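Side-chain contacts in putative polyphosphate kinase 2 family protein (Arthrobacter aurescens, PDB 3RHF), which is probably a polyphosphate kinase of the PPK2 family, transferring phosphate between polyphosphate and nucleotides: residues A9-K14 / V257-L262; G89-H94 / W251-A256. All coordinates share one frame; numbering follows the deposited sequence.

Both contacts lean on helix 250-266, at successive turns: contact 1 (9-14 with 257-262) brings the N-terminal loop to one flank of it, contact 2 (89-94 with 251-256) sets helix 88-98 against it nearer the middle of the chain. Contact 1 is a small surface patch in which a ring meets the aliphatic part of a glutamine obliquely and a water bridges the segments, weakly on the glutamine side. Contact 2 is buried and apolar on one side, an isoleucine methyl set against helix backbone and an alanine methyl, with a phosphate ion bound at the N-terminal end of helix 88-98. The two touch directly: Gln258 OE1 lies 2.6 Å from His94 ND1, a probable hydrogen bond, and Phe12 packs on Tyr252.

Contact 1 (A9-K14 / V257-L262); sequences AVEFAK and VQQLLL
Phe12 and Gln259 make a small, water-bridged surface contact between the N-terminal loop and one flank of helix 250-266. The ring meets the aliphatic part of the glutamine obliquely: CD2 of Phe12 lies 3.7 Å from CG of Gln259, and CE2 of Phe12 is 3.8 Å from its CB. The side chains run past one another in opposing senses, ring and amide planes 58° apart. With CG anti to the backbone N (chi1 -160°) and a bend at chi2 (64°), Gln259 carries its amide toward Glu11. There a water accepts from Phe12 N at 3.0 Å, donates to Glu11 OE1 at 2.7 Å and, weakly, to Gln259 OE1; it lies in plane at the edge of the Phe12 ring. Gln53 NE2 also binds Gln259 OE1, and Asp263 takes Gln259 NE2, which fixes the amide at both ends. An alanine for Phe12 removes the ring and is likely to open a gap beside Gln259 CB and CG, leaving the weak water bridge between the segments. Arg56 of helix 43-69 forms a salt bridge with Glu11 OE2, Pro16 of helix 16-19 packs on Gln259, and elsewhere on helix 250-266 Val257 reaches Val184 and Leu186 of strand 179-187.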
# COMPACT_ATOMS: atom_id res chain seq x y z
N ALA A 9 -18.54 16.99 7.93
CA ALA A 9 -18.72 15.55 8.03
C ALA A 9 -20.07 15.21 8.65
O ALA A 9 -20.29 15.50 9.81
CB ALA A 9 -17.61 14.92 8.84
N VAL A 10 -20.92 14.58 7.84
CA VAL A 10 -22.13 13.95 8.25
C VAL A 10 -21.80 12.46 8.42
O VAL A 10 -21.36 11.79 7.49
CB VAL A 10 -23.25 14.15 7.19
CG1 VAL A 10 -24.53 13.47 7.65
CG2 VAL A 10 -23.51 15.65 6.90
N GLU A 11 -21.97 11.98 9.64
CA GLU A 11 -21.68 10.62 10.03
C GLU A 11 -22.84 9.72 9.72
O GLU A 11 -23.95 10.19 9.49
CB GLU A 11 -21.49 10.53 11.53
CG GLU A 11 -20.47 11.45 12.15
CD GLU A 11 -19.03 11.07 11.83
OE1 GLU A 11 -18.74 9.87 11.53
OE2 GLU A 11 -18.17 12.00 11.88
N PHE A 12 -22.62 8.43 9.78
CA PHE A 12 -23.70 7.49 9.60
C PHE A 12 -24.76 7.68 10.69
O PHE A 12 -24.41 7.80 11.87
CB PHE A 12 -23.16 6.03 9.62
CG PHE A 12 -22.68 5.58 8.29
CD1 PHE A 12 -23.50 4.86 7.46
CD2 PHE A 12 -21.41 5.92 7.85
CE1 PHE A 12 -23.07 4.46 6.20
CE2 PHE A 12 -20.98 5.53 6.63
CZ PHE A 12 -21.83 4.80 5.78
N ALA A 13 -26.03 7.70 10.29
CA ALA A 13 -27.14 7.76 11.25
C ALA A 13 -27.32 6.40 11.86
O ALA A 13 -27.53 6.30 13.05
CB ALA A 13 -28.45 8.21 10.61
N LYS A 14 -27.26 5.35 11.06
CA LYS A 14 -27.24 4.02 11.62
C LYS A 14 -25.99 3.28 11.09
O LYS A 14 -25.56 3.47 9.94
CB LYS A 14 -28.57 3.26 11.35
N VAL A 257 -17.73 0.78 3.38
CA VAL A 257 -16.63 -0.11 3.63
C VAL A 257 -15.79 0.47 4.73
O VAL A 257 -15.52 -0.19 5.74
CB VAL A 257 -15.82 -0.47 2.39
CG1 VAL A 257 -14.61 -1.28 2.81
CG2 VAL A 257 -16.64 -1.35 1.43
N GLN A 258 -15.42 1.74 4.60
CA GLN A 258 -14.59 2.31 5.66
C GLN A 258 -15.22 2.29 7.04
O GLN A 258 -14.53 1.99 8.02
CB GLN A 258 -13.96 3.69 5.31
CG GLN A 258 -12.57 3.42 4.77
CD GLN A 258 -11.78 4.62 4.34
OE1 GLN A 258 -11.25 4.65 3.22
NE2 GLN A 258 -11.62 5.61 5.24
N GLN A 259 -16.51 2.56 7.13
CA GLN A 259 -17.15 2.63 8.47
C GLN A 259 -17.23 1.25 9.05
O GLN A 259 -17.12 1.07 10.25
CB GLN A 259 -18.52 3.29 8.45
CG GLN A 259 -19.01 3.81 9.80
CD GLN A 259 -18.15 4.92 10.36
OE1 GLN A 259 -17.88 5.93 9.71
NE2 GLN A 259 -17.71 4.74 11.58
N LEU A 260 -17.35 0.25 8.19
CA LEU A 260 -17.35 -1.16 8.65
C LEU A 260 -16.04 -1.55 9.32
O LEU A 260 -16.03 -2.18 10.38
CB LEU A 260 -17.62 -2.10 7.47
CG LEU A 260 -19.09 -2.35 7.12
CD1 LEU A 260 -19.13 -3.19 5.88
CD2 LEU A 260 -19.91 -3.03 8.24
N LEU A 261 -14.96 -1.17 8.64
CA LEU A 261 -13.61 -1.27 9.17
C LEU A 261 -13.42 -0.58 10.48
O LEU A 261 -12.89 -1.17 11.40
CB LEU A 261 -12.63 -0.65 8.21
CG LEU A 261 -11.68 -1.55 7.47
CD1 LEU A 261 -12.30 -2.91 7.08
CD2 LEU A 261 -11.23 -0.80 6.24
N LEU A 262 -13.83 0.69 10.56
CA LEU A 262 -13.64 1.48 11.81
C LEU A 262 -14.43 0.91 12.98
O LEU A 262 -13.94 0.92 14.10
CB LEU A 262 -14.00 2.97 11.64
CG LEU A 262 -13.13 3.70 10.61
CD1 LEU A 262 -13.86 4.92 10.00
CD2 LEU A 262 -11.79 4.13 11.17
O HOH W 1 -19.76 7.65 10.49

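Contact 2 (G89-H94 / W251-A256). With PO4 (phosphate ion), chain I.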
# COMPACT_ATOMS: atom_id res chain seq x y z
N GLY A 89 -11.20 -2.79 -6.71
CA GLY A 89 -9.87 -2.24 -6.88
C GLY A 89 -9.73 -0.87 -6.23
O GLY A 89 -8.79 -0.60 -5.49
N GLY A 90 -10.68 -0.01 -6.51
CA GLY A 90 -10.67 1.33 -5.99
C GLY A 90 -10.88 1.38 -4.49
O GLY A 90 -10.29 2.20 -3.81
N ILE A 91 -11.75 0.56 -3.98
CA ILE A 91 -11.94 0.56 -2.55
C ILE A 91 -10.68 0.05 -1.83
O ILE A 91 -10.25 0.67 -0.83
CB ILE A 91 -13.21 -0.25 -2.12
CG1 ILE A 91 -14.45 0.40 -2.75
CG2 ILE A 91 -13.36 -0.30 -0.62
CD1 ILE A 91 -15.59 0.64 -1.81
N VAL A 92 -10.07 -1.03 -2.36
CA VAL A 92 -8.90 -1.59 -1.78
C VAL A 92 -7.85 -0.54 -1.73
O VAL A 92 -7.27 -0.27 -0.66
CB VAL A 92 -8.35 -2.79 -2.61
CG1 VAL A 92 -6.87 -3.04 -2.24
CG2 VAL A 92 -9.21 -4.04 -2.42
N SER A 93 -7.65 0.12 -2.87
CA SER A 93 -6.67 1.19 -2.95
C SER A 93 -6.95 2.29 -1.99
O SER A 93 -6.02 2.92 -1.46
CB SER A 93 -6.69 1.80 -4.34
OG SER A 93 -5.72 2.81 -4.51
N HIS A 94 -8.21 2.61 -1.78
CA HIS A 94 -8.44 3.73 -0.90
C HIS A 94 -8.13 3.34 0.59
O HIS A 94 -7.44 4.08 1.32
CB HIS A 94 -9.85 4.31 -1.03
CG HIS A 94 -9.97 5.59 -0.30
ND1 HIS A 94 -10.24 5.64 1.05
CD2 HIS A 94 -9.71 6.87 -0.69
CE1 HIS A 94 -10.19 6.90 1.46
NE2 HIS A 94 -9.86 7.67 0.43
N TRP A 251 -19.10 6.66 -4.13
CA TRP A 251 -18.85 7.42 -2.92
C TRP A 251 -19.48 6.76 -1.75
O TRP A 251 -18.91 6.79 -0.66
CB TRP A 251 -19.34 8.89 -3.03
CG TRP A 251 -20.84 9.04 -3.13
CD1 TRP A 251 -21.59 9.12 -4.28
CD2 TRP A 251 -21.77 9.16 -2.04
NE1 TRP A 251 -22.92 9.25 -3.95
CE2 TRP A 251 -23.05 9.27 -2.59
CE3 TRP A 251 -21.63 9.16 -0.66
CZ2 TRP A 251 -24.18 9.38 -1.81
CZ3 TRP A 251 -22.74 9.29 0.11
CH2 TRP A 251 -24.01 9.41 -0.46
N TYR A 252 -20.65 6.17 -1.91
CA TYR A 252 -21.30 5.53 -0.74
C TYR A 252 -20.60 4.24 -0.30
O TYR A 252 -20.39 4.00 0.90
CB TYR A 252 -22.77 5.23 -0.96
CG TYR A 252 -23.32 4.38 0.18
CD1 TYR A 252 -23.49 4.91 1.43
CD2 TYR A 252 -23.60 3.04 0.01
CE1 TYR A 252 -23.98 4.16 2.47
CE2 TYR A 252 -24.06 2.28 1.03
CZ TYR A 252 -24.25 2.83 2.27
OH TYR A 252 -24.74 2.07 3.31
N ALA A 253 -20.29 3.41 -1.28
CA ALA A 253 -19.56 2.17 -1.01
C ALA A 253 -18.24 2.48 -0.30
O ALA A 253 -17.88 1.79 0.63
CB ALA A 253 -19.31 1.39 -2.28
N ARG A 254 -17.53 3.51 -0.72
CA ARG A 254 -16.30 3.82 -0.04
C ARG A 254 -16.51 4.10 1.44
O ARG A 254 -15.72 3.60 2.25
CB ARG A 254 -15.63 5.03 -0.65
CG ARG A 254 -15.07 4.79 -2.01
CD ARG A 254 -14.57 6.08 -2.62
NE ARG A 254 -14.37 5.88 -4.06
CZ ARG A 254 -14.82 6.68 -5.04
NH1 ARG A 254 -15.49 7.81 -4.81
NH2 ARG A 254 -14.53 6.37 -6.29
N ILE A 255 -17.49 4.92 1.81
CA ILE A 255 -17.70 5.23 3.21
C ILE A 255 -18.36 4.10 3.98
O ILE A 255 -18.27 4.04 5.19
CB ILE A 255 -18.49 6.51 3.43
CG1 ILE A 255 -19.87 6.46 2.72
CG2 ILE A 255 -17.67 7.69 3.02
CD1 ILE A 255 -20.78 7.65 3.06
N ALA A 256 -19.01 3.18 3.28
CA ALA A 256 -19.69 2.08 3.98
C ALA A 256 -18.62 1.04 4.33
O ALA A 256 -18.58 0.52 5.45
CB ALA A 256 -20.84 1.49 3.13
P PO4 I . -13.55 -4.07 -9.94
O1 PO4 I . -13.40 -4.78 -11.33
O2 PO4 I . -14.00 -2.58 -10.29
O3 PO4 I . -14.59 -4.75 -8.99
O4 PO4 I . -12.16 -4.11 -9.22
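Ile91 projects from helix 88-98, the helix that follows the phosphate-binding loop of this P-loop NTPase-type fold, and its end methyl packs against helix 250-266. This is the tight part: CD1 of Ile91 lies 3.5 Å from the carbonyl O of Ala253, 3.6 Å from Arg254 N and 3.8 Å from Ala253 CB. The methyl thus meets backbone before side chain, and the helices come close, with CA of Ile91 and CA of Arg254 6.0 Å apart. CG1 of Ile91 stands anti to its carbonyl carbon (chi1 -61°), and a nearly eclipsed chi2 (-132°) then turns CD1 to the other helix, while CG2 packs on Val257.

The other side is looser and polar. Arg254 brings only its CG near the methyl, at 4.2 Å; beyond it the chain runs extended from CG to NE, and NH1 bonds a citrate anion, probably from the crystallisation liquor, which Trp251 N also binds. The citrate may mark an anion pocket. A phosphate ion, probably from the same source, lies by the start of helix 88-98, bonded also by Thr85 N, Gly87 N and Lys88 NZ; Gly89 N donates to its O4 at 3.0 Å, with an N-H...O angle of 163°.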